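Esterase/lipase (PDB 4N5H) probably hydrolyses carboxylic esters, and perhaps transfers acyl groups, as an esterase of the alpha/beta hydrolase fold. Local coordinates at residues N87-L92 / Y97-M102; Q283-E286 / S290-T293. The protein carries 1 engineered substitution. One frame throughout, in Å; residues are numbered along the deposited sequence.

Overall arrangement
The two contacts follow one another along the chain, and their centres lie about 13 Å apart on one flank of the alpha/beta hydrolase fold. Contact 1 seats helix 86-94 on the central sheet, within the unit formed by that helix with strands 66-72 and 98-102. Contact 2 comes near the C-terminal end of the chain and closes the bend from helix 280-283 into helix 288-311. Tyr91 joins the two: its ring meets that of Trp285, with 3.3 Å from Tyr91 CD1 to Trp285 CE3, and also touches Ile291. Helix 86-94 is therefore packed between sheet and C-terminal region, while the loop of contact 2 reaches on to a second subunit.

Contact 1 (N87-L92 / Y97-M102); sequences NYCRYL and YAVMGM
Val99 overlaps the sheet-facing side of helix 86-94 with both of its methyl groups, within a beta-alpha-beta crossover of the alpha/beta hydrolase fold. The helix connects the parallel neighbours, strands 66-72 and 98-102, and Cys89 and Leu92 bring it down onto the second of them. With CG1 anti to the backbone N (chi1 -178°), Val99 turns both methyls to the helix. One of them, Val99 CG1, packs 3.9 Å from Cys89 CB, and the sulfur is almost as near, with Cys89 SG 4.0 Å from the same Val99 CG1. The other methyl reaches further along the helix, where Val99 CG2 lies 4.0 Å from Cys89 O and 4.2 Å from Leu92 CB. Dispersion and the exclusion of water hold this patch together, and all of its touching residues are buried.

The same leucine also packs within the helix: Leu92 CD1 lies 3.7 Å above a face of the Tyr88 ring, toward its rim, and so covers a tyrosine one turn back. Just before the strand, Tyr97 sends its hydroxyl to Asp302 and Arg299 of helix 288-311. Its ring meets helix 86-94 by an edge, with Tyr97 CD1 3.4 Å from Leu92 O and that oxygen near the ring plane.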
# COMPACT_ATOMS: atom_id res chain seq x y z
N ASN A 87 -9.14 12.61 5.68
CA ASN A 87 -9.22 13.18 4.32
C ASN A 87 -9.93 14.53 4.35
O ASN A 87 -9.48 15.44 3.70
CB ASN A 87 -9.91 12.24 3.35
CG ASN A 87 -8.93 11.16 2.86
OD1 ASN A 87 -7.69 11.16 3.18
ND2 ASN A 87 -9.46 10.24 2.09
N TYR A 88 -10.96 14.64 5.15
CA TYR A 88 -11.66 15.93 5.30
C TYR A 88 -10.73 16.96 5.88
O TYR A 88 -10.65 18.10 5.38
CB TYR A 88 -12.85 15.73 6.22
CG TYR A 88 -13.63 16.95 6.66
CD1 TYR A 88 -13.58 17.37 7.97
CD2 TYR A 88 -14.43 17.67 5.77
CE1 TYR A 88 -14.31 18.44 8.42
CE2 TYR A 88 -15.19 18.73 6.22
CZ TYR A 88 -15.18 19.09 7.55
OH TYR A 88 -15.94 20.12 8.04
N CYS A 89 -9.99 16.59 6.93
CA CYS A 89 -9.01 17.52 7.51
C CYS A 89 -7.94 17.92 6.52
O CYS A 89 -7.55 19.09 6.47
CB CYS A 89 -8.40 16.95 8.78
SG CYS A 89 -9.55 16.90 10.20
N ARG A 90 -7.40 16.96 5.75
CA ARG A 90 -6.40 17.33 4.73
C ARG A 90 -7.00 18.29 3.73
O ARG A 90 -6.33 19.26 3.28
CB ARG A 90 -5.96 16.07 3.96
CG ARG A 90 -5.12 15.08 4.76
CD ARG A 90 -5.02 13.72 4.05
NE ARG A 90 -4.06 12.89 4.78
CZ ARG A 90 -4.15 11.54 4.92
NH1 ARG A 90 -5.08 10.81 4.34
NH2 ARG A 90 -3.24 10.89 5.61
N TYR A 91 -8.24 18.04 3.32
CA TYR A 91 -8.87 18.97 2.37
C TYR A 91 -8.88 20.40 2.93
O TYR A 91 -8.48 21.37 2.28
CB TYR A 91 -10.30 18.58 1.89
CG TYR A 91 -10.82 19.65 1.00
CD1 TYR A 91 -10.32 19.77 -0.33
CD2 TYR A 91 -11.76 20.58 1.46
CE1 TYR A 91 -10.75 20.81 -1.12
CE2 TYR A 91 -12.15 21.62 0.62
CZ TYR A 91 -11.63 21.73 -0.63
OH TYR A 91 -12.05 22.74 -1.49
N LEU A 92 -9.37 20.53 4.14
CA LEU A 92 -9.43 21.89 4.70
C LEU A 92 -8.04 22.51 4.76
O LEU A 92 -7.85 23.67 4.41
CB LEU A 92 -10.12 21.85 6.05
CG LEU A 92 -11.51 21.29 6.13
CD1 LEU A 92 -11.99 21.22 7.57
CD2 LEU A 92 -12.43 22.13 5.20
N TYR A 97 -5.23 26.43 5.63
CA TYR A 97 -5.63 26.46 7.03
C TYR A 97 -4.75 25.48 7.83
O TYR A 97 -4.32 24.46 7.31
CB TYR A 97 -7.10 26.03 7.24
CG TYR A 97 -8.03 27.04 6.60
CD1 TYR A 97 -8.27 26.94 5.24
CD2 TYR A 97 -8.49 28.17 7.28
CE1 TYR A 97 -8.97 27.93 4.56
CE2 TYR A 97 -9.26 29.17 6.60
CZ TYR A 97 -9.49 29.02 5.26
OH TYR A 97 -10.27 29.97 4.57
N ALA A 98 -4.49 25.82 9.07
CA ALA A 98 -3.81 24.97 10.04
C ALA A 98 -4.94 24.23 10.76
O ALA A 98 -5.86 24.81 11.34
CB ALA A 98 -3.01 25.77 11.02
N VAL A 99 -4.91 22.91 10.70
CA VAL A 99 -6.04 22.10 11.20
C VAL A 99 -5.56 21.14 12.28
O VAL A 99 -4.53 20.42 12.16
CB VAL A 99 -6.68 21.29 10.02
CG1 VAL A 99 -7.85 20.47 10.43
CG2 VAL A 99 -6.99 22.24 8.83
N MET A 100 -6.35 21.05 13.33
CA MET A 100 -6.11 20.10 14.38
C MET A 100 -7.33 19.21 14.50
O MET A 100 -8.48 19.68 14.48
CB MET A 100 -5.82 20.86 15.74
CG MET A 100 -5.60 19.88 16.87
SD MET A 100 -6.99 19.24 17.81
CE MET A 100 -7.19 20.54 18.97
N GLY A 101 -7.09 17.92 14.63
CA GLY A 101 -8.16 16.97 14.95
C GLY A 101 -7.72 16.02 16.06
O GLY A 101 -6.65 15.47 15.99
N MET A 102 -8.58 15.83 17.06
CA MET A 102 -8.23 15.09 18.25
C MET A 102 -8.98 13.78 18.34
O MET A 102 -10.08 13.65 17.85
CB MET A 102 -8.43 15.92 19.52
CG MET A 102 -9.83 15.99 20.05
SD MET A 102 -11.07 16.72 18.93
CE MET A 102 -10.56 18.44 18.84

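Contact 2 (Q283-E286 / S290-T293); sequences QHWE and SIET. With IPA (isopropyl alcohol), chain D.
A chi1 of -61° sets Ser290 OG beside its own backbone N and anti to its carbonyl carbon, directed back at the loop and within bonding distance of His284 O, while Trp285 holds its indole in the crowded position between backbone N and carbonyl carbon (chi1 74°), folded over toward Glu286. The bond lies in the turn between helix 280-283 and helix 288-311 of the alpha/beta hydrolase fold, where the first turn of the long helix bonds back to the residues leading into it. Ser290 OG donates to His284 O over a short 2.6 Å, coming from above the carbonyl plane and away from the lone-pair directions. With an alanine in place of Ser290, the buried His284 carbonyl would probably lose this donor and the loop its tie to the helix.

Next to this bond Ile291 and Trp285 run alongside each other in the same direction. Ile291 CD1 comes within 3.4 Å of Trp285 O and within 4.1 Å of Trp285 CE3, an oblique approach to the indole. Glu286 covers one indole face, its CB sitting over the middle of the Trp285 ring system, 3.7 Å from the plane, while Trp285 NE1 bonds to Arg30 O.

The imidazole of His284 is gripped at both nitrogens. His284 NE2 pairs with Glu40 of the second subunit, and ND1 with Glu286 OE2, which also bonds to the backbone N of Thr39 of that subunit; such flanking carboxylates would probably favour a protonated ring. Farther along the helix, Glu292 bridges to Lys266 and takes a bond from an isopropanol probably left by the crystallisation liquor. Within the loop, His284 ND1 donates to Glu286 OE2 at 2.9 Å, nearly straight (162°); OE2 lies close to the imidazole plane and is met on its syn side, slightly off the carboxylate plane.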
# COMPACT_ATOMS: atom_id res chain seq x y z
N GLN A 283 -17.26 12.61 4.56
CA GLN A 283 -16.89 11.30 4.03
C GLN A 283 -16.34 11.31 2.62
O GLN A 283 -15.47 10.49 2.34
CB GLN A 283 -18.06 10.34 4.08
CG GLN A 283 -18.48 10.04 5.48
CD GLN A 283 -19.66 9.03 5.52
OE1 GLN A 283 -20.44 8.88 4.57
NE2 GLN A 283 -19.64 8.23 6.63
N HIS A 284 -16.75 12.27 1.78
CA HIS A 284 -16.28 12.40 0.39
C HIS A 284 -15.98 13.83 0.05
O HIS A 284 -16.78 14.55 -0.64
CB HIS A 284 -17.33 11.86 -0.55
CG HIS A 284 -17.33 10.37 -0.62
ND1 HIS A 284 -16.40 9.68 -1.36
CD2 HIS A 284 -18.02 9.46 0.06
CE1 HIS A 284 -16.56 8.37 -1.15
NE2 HIS A 284 -17.54 8.23 -0.28
N TRP A 285 -14.80 14.27 0.50
CA TRP A 285 -14.34 15.63 0.20
C TRP A 285 -14.34 15.97 -1.26
O TRP A 285 -14.49 17.13 -1.62
CB TRP A 285 -12.94 15.83 0.78
CG TRP A 285 -11.88 15.13 0.02
CD1 TRP A 285 -11.49 13.85 0.16
CD2 TRP A 285 -11.20 15.64 -1.14
NE1 TRP A 285 -10.58 13.54 -0.85
CE2 TRP A 285 -10.34 14.63 -1.60
CE3 TRP A 285 -11.14 16.88 -1.76
CZ2 TRP A 285 -9.51 14.78 -2.67
CZ3 TRP A 285 -10.38 17.02 -2.83
CH2 TRP A 285 -9.55 16.00 -3.31
N GLU A 286 -14.17 14.92 -2.10
CA GLU A 286 -13.86 15.15 -3.50
C GLU A 286 -15.13 15.41 -4.34
O GLU A 286 -15.05 15.82 -5.48
CB GLU A 286 -13.05 13.92 -4.02
CG GLU A 286 -13.83 12.65 -4.39
CD GLU A 286 -14.26 11.77 -3.23
OE1 GLU A 286 -14.12 12.18 -2.03
OE2 GLU A 286 -14.78 10.70 -3.48
N SER A 290 -19.56 18.52 -1.95
CA SER A 290 -18.74 18.56 -0.77
C SER A 290 -17.77 19.74 -0.85
O SER A 290 -17.63 20.51 0.11
CB SER A 290 -17.97 17.26 -0.62
OG SER A 290 -18.86 16.14 -0.48
N ILE A 291 -17.11 19.88 -1.98
CA ILE A 291 -16.27 21.05 -2.21
C ILE A 291 -17.08 22.33 -2.04
O ILE A 291 -16.64 23.27 -1.32
CB ILE A 291 -15.64 20.97 -3.64
CG1 ILE A 291 -14.73 19.83 -3.88
CG2 ILE A 291 -14.99 22.31 -3.98
CD1 ILE A 291 -13.40 19.94 -3.24
N GLU A 292 -18.31 22.40 -2.60
CA GLU A 292 -19.09 23.61 -2.49
C GLU A 292 -19.42 23.89 -1.02
O GLU A 292 -19.28 25.03 -0.57
CB GLU A 292 -20.38 23.48 -3.32
CG GLU A 292 -21.27 24.70 -3.17
CD GLU A 292 -22.58 24.56 -3.94
OE1 GLU A 292 -22.54 24.05 -5.09
OE2 GLU A 292 -23.60 24.99 -3.43
N THR A 293 -19.83 22.85 -0.30
CA THR A 293 -20.21 22.96 1.13
C THR A 293 -19.01 23.42 1.99
O THR A 293 -19.12 24.32 2.79
CB THR A 293 -20.78 21.63 1.59
OG1 THR A 293 -21.96 21.35 0.84
CG2 THR A 293 -21.09 21.67 3.03
C1 IPA D . -24.59 21.91 -6.88
C2 IPA D . -23.26 21.25 -7.26
C3 IPA D . -22.70 21.88 -8.53
O2 IPA D . -22.33 21.38 -6.17